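Local coordinates for protein rusticyanin (Thiobacillus ferrooxidans, PDB 2CAL) that carries electrons from cytochrome c552 to the A-type oxidase in the periplasm, using a single bound copper ion, at residues A[39-45]-A[73-79]. The protein carries 1 engineered substitution. Sequence-based numbering, arbitrary orientation.
Sequences VVAAAVL and VTFINTN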
loop_
_atom_site.group_PDB
_atom_site.type_symbol
_atom_site.label_atom_id
_atom_site.label_comp_id
_atom_site.label_asym_id
_atom_site.label_seq_id
_atom_site.Cartn_x
_atom_site.Cartn_y
_atom_site.Cartn_z
ATOM N N VAL A 39 -5.609 5.508 -4.589
ATOM C CA VAL A 39 -4.787 4.306 -4.580
ATOM C C VAL A 39 -5.423 3.309 -3.600
ATOM O O VAL A 39 -5.575 3.670 -2.422
ATOM C CB VAL A 39 -3.367 4.634 -4.140
ATOM C CG1 VAL A 39 -2.531 3.350 -4.067
ATOM C CG2 VAL A 39 -2.712 5.658 -5.071
ATOM N N VAL A 40 -5.738 2.116 -4.083
ATOM C CA VAL A 40 -6.277 1.102 -3.136
ATOM C C VAL A 40 -5.325 -0.076 -3.183
ATOM O O VAL A 40 -5.190 -0.790 -4.183
ATOM C CB VAL A 40 -7.732 0.721 -3.451
ATOM C CG1 VAL A 40 -8.220 -0.240 -2.357
ATOM C CG2 VAL A 40 -8.624 1.954 -3.533
ATOM N N ALA A 41 -4.647 -0.271 -2.040
ATOM C CA ALA A 41 -3.658 -1.317 -1.892
ATOM C C ALA A 41 -4.084 -2.368 -0.878
ATOM O O ALA A 41 -4.733 -2.027 0.111
ATOM C CB ALA A 41 -2.339 -0.699 -1.380
ATOM N N ALA A 42 -3.704 -3.601 -1.148
ATOM C CA ALA A 42 -3.990 -4.703 -0.199
ATOM C C ALA A 42 -2.748 -5.508 0.028
ATOM O O ALA A 42 -1.883 -5.672 -0.821
ATOM C CB ALA A 42 -5.052 -5.639 -0.785
ATOM N N ALA A 43 -2.633 -6.006 1.258
ATOM C CA ALA A 43 -1.555 -6.924 1.645
ATOM C C ALA A 43 -1.954 -8.387 1.352
ATOM O O ALA A 43 -2.845 -8.899 2.045
ATOM C CB ALA A 43 -1.246 -6.753 3.122
ATOM N N VAL A 44 -1.328 -8.994 0.379
ATOM C CA VAL A 44 -1.439 -10.395 -0.015
ATOM C C VAL A 44 -2.929 -10.761 -0.221
ATOM O O VAL A 44 -3.602 -11.424 0.576
ATOM C CB VAL A 44 -0.787 -11.402 0.962
ATOM C CG1 VAL A 44 -0.649 -12.777 0.320
ATOM C CG2 VAL A 44 0.594 -10.920 1.416
ATOM N N LEU A 45 -3.467 -10.308 -1.338
ATOM C CA LEU A 45 -4.789 -10.785 -1.744
ATOM C C LEU A 45 -4.686 -12.297 -1.957
ATOM O O LEU A 45 -3.633 -12.821 -2.344
ATOM C CB LEU A 45 -5.258 -10.116 -3.034
ATOM C CG LEU A 45 -5.601 -8.641 -2.964
ATOM C CD1 LEU A 45 -5.985 -8.085 -4.330
ATOM C CD2 LEU A 45 -6.743 -8.427 -1.973
ATOM N N VAL A 73 -4.986 7.273 -0.112
ATOM C CA VAL A 73 -4.594 5.859 -0.034
ATOM C C VAL A 73 -5.601 5.124 0.883
ATOM O O VAL A 73 -5.856 5.540 2.008
ATOM C CB VAL A 73 -3.178 5.678 0.523
ATOM C CG1 VAL A 73 -2.793 4.201 0.524
ATOM C CG2 VAL A 73 -2.190 6.473 -0.327
ATOM N N THR A 74 -6.096 4.022 0.386
ATOM C CA THR A 74 -6.845 3.037 1.178
ATOM C C THR A 74 -5.985 1.778 1.251
ATOM O O THR A 74 -5.484 1.317 0.223
ATOM C CB THR A 74 -8.176 2.674 0.499
ATOM O OG1 THR A 74 -8.933 3.882 0.280
ATOM C CG2 THR A 74 -8.984 1.748 1.394
ATOM N N PHE A 75 -5.710 1.304 2.469
ATOM C CA PHE A 75 -4.918 0.098 2.669
ATOM C C PHE A 75 -5.719 -0.942 3.438
ATOM O O PHE A 75 -6.283 -0.619 4.491
ATOM C CB PHE A 75 -3.620 0.435 3.437
ATOM C CG PHE A 75 -2.814 -0.807 3.807
ATOM C CD1 PHE A 75 -2.347 -1.701 2.871
ATOM C CD2 PHE A 75 -2.556 -1.072 5.150
ATOM C CE1 PHE A 75 -1.634 -2.822 3.208
ATOM C CE2 PHE A 75 -1.826 -2.206 5.516
ATOM C CZ PHE A 75 -1.390 -3.078 4.559
ATOM N N ILE A 76 -5.788 -2.124 2.865
ATOM C CA ILE A 76 -6.562 -3.258 3.379
ATOM C C ILE A 76 -5.640 -4.425 3.648
ATOM O O ILE A 76 -4.877 -4.804 2.781
ATOM C CB ILE A 76 -7.661 -3.660 2.340
ATOM C CG1 ILE A 76 -8.498 -2.482 1.841
ATOM C CG2 ILE A 76 -8.516 -4.777 2.929
ATOM C CD1 ILE A 76 -9.206 -2.784 0.547
ATOM N N ASN A 77 -5.736 -5.005 4.839
ATOM C CA ASN A 77 -4.950 -6.205 5.118
ATOM C C ASN A 77 -5.818 -7.454 4.983
ATOM O O ASN A 77 -6.617 -7.748 5.887
ATOM C CB ASN A 77 -4.339 -6.166 6.520
ATOM C CG ASN A 77 -3.581 -7.402 6.888
ATOM O OD1 ASN A 77 -3.421 -7.724 8.114
ATOM N ND2 ASN A 77 -3.129 -8.159 5.930
ATOM N N THR A 78 -5.622 -8.195 3.905
ATOM C CA THR A 78 -6.355 -9.431 3.667
ATOM C C THR A 78 -5.585 -10.690 4.059
ATOM O O THR A 78 -6.061 -11.795 3.822
ATOM C CB THR A 78 -6.769 -9.533 2.157
ATOM O OG1 THR A 78 -5.663 -9.200 1.291
ATOM C CG2 THR A 78 -7.898 -8.523 1.933
ATOM N N ASN A 79 -4.401 -10.587 4.643
ATOM C CA ASN A 79 -3.549 -11.769 4.860
ATOM C C ASN A 79 -3.717 -12.337 6.251
ATOM O O ASN A 79 -3.294 -11.770 7.239
ATOM C CB ASN A 79 -2.105 -11.364 4.585
ATOM C CG ASN A 79 -1.182 -12.524 4.442
ATOM O OD1 ASN A 79 -1.525 -13.673 4.060
ATOM N ND2 ASN A 79 0.039 -12.307 4.793
HETATM O O HOH W 1 -8.405 5.477 -1.890
#
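Segments 39-45 and 73-79 run as neighbouring parallel strands, paired from Val-39 with Val-73 to Ala-42 with Ile-76; the axes of their short strand segments are 4.7 Å apart at closest approach and 18° from exact alignment. Four backbone hydrogen bonds join them: Thr-74 N to Val-39 O (2.9 Å), Ala-41 N to Thr-74 O, Ile-76 N to Ala-41 O and Ala-43 N to Ile-76 O. At the last residue of strand 39-43, Ala-43 O accepts the hydroxyl of Thr-78 (OG1 to O, 2.9 Å) from 53° above the carbonyl plane, and Thr-78 N adds a weak bond. This grip depends on the Thr-78 rotamer, which sets OG1 between the backbone N and the carbonyl carbon (chi1 46°). Without that hydroxyl, as with an alanine here, the weak N-H bond to Ala-43 O would probably be all that remains of this grip, holding residues 78-79 less firmly to the end of strand 39-43.

The pair is the parallel step of a largely antiparallel sheet in the cupredoxin beta-sandwich, flanked by strands 119-126 and 53-55. Its Ala-43 end approaches the copper site, the methyl there touching the ligand His-84. On the face of Ala-41, Ala-43 and Phe-75, the phenyl ring has CG anti to its own N, which carries CD1, CE1 and CZ obliquely over Ala-41 and Ala-43; Phe-75 CZ meets Ala-43 CB at 3.9 Å. On the face of Val-40, Thr-74 and Ile-76, Val-40 CG1 touches Ile-76 CD1 at 4.0 Å, and helix 11-18 packs against Ile-76 through Val-14 and Met-17. Thr-74 lies alongside Val-40, its OG1 bonded to Asp-123 and to a water (2.7 Å from OG1). Past the strands, Leu-45 CD2 reaches Thr-78 CG2 at 4.1 Å.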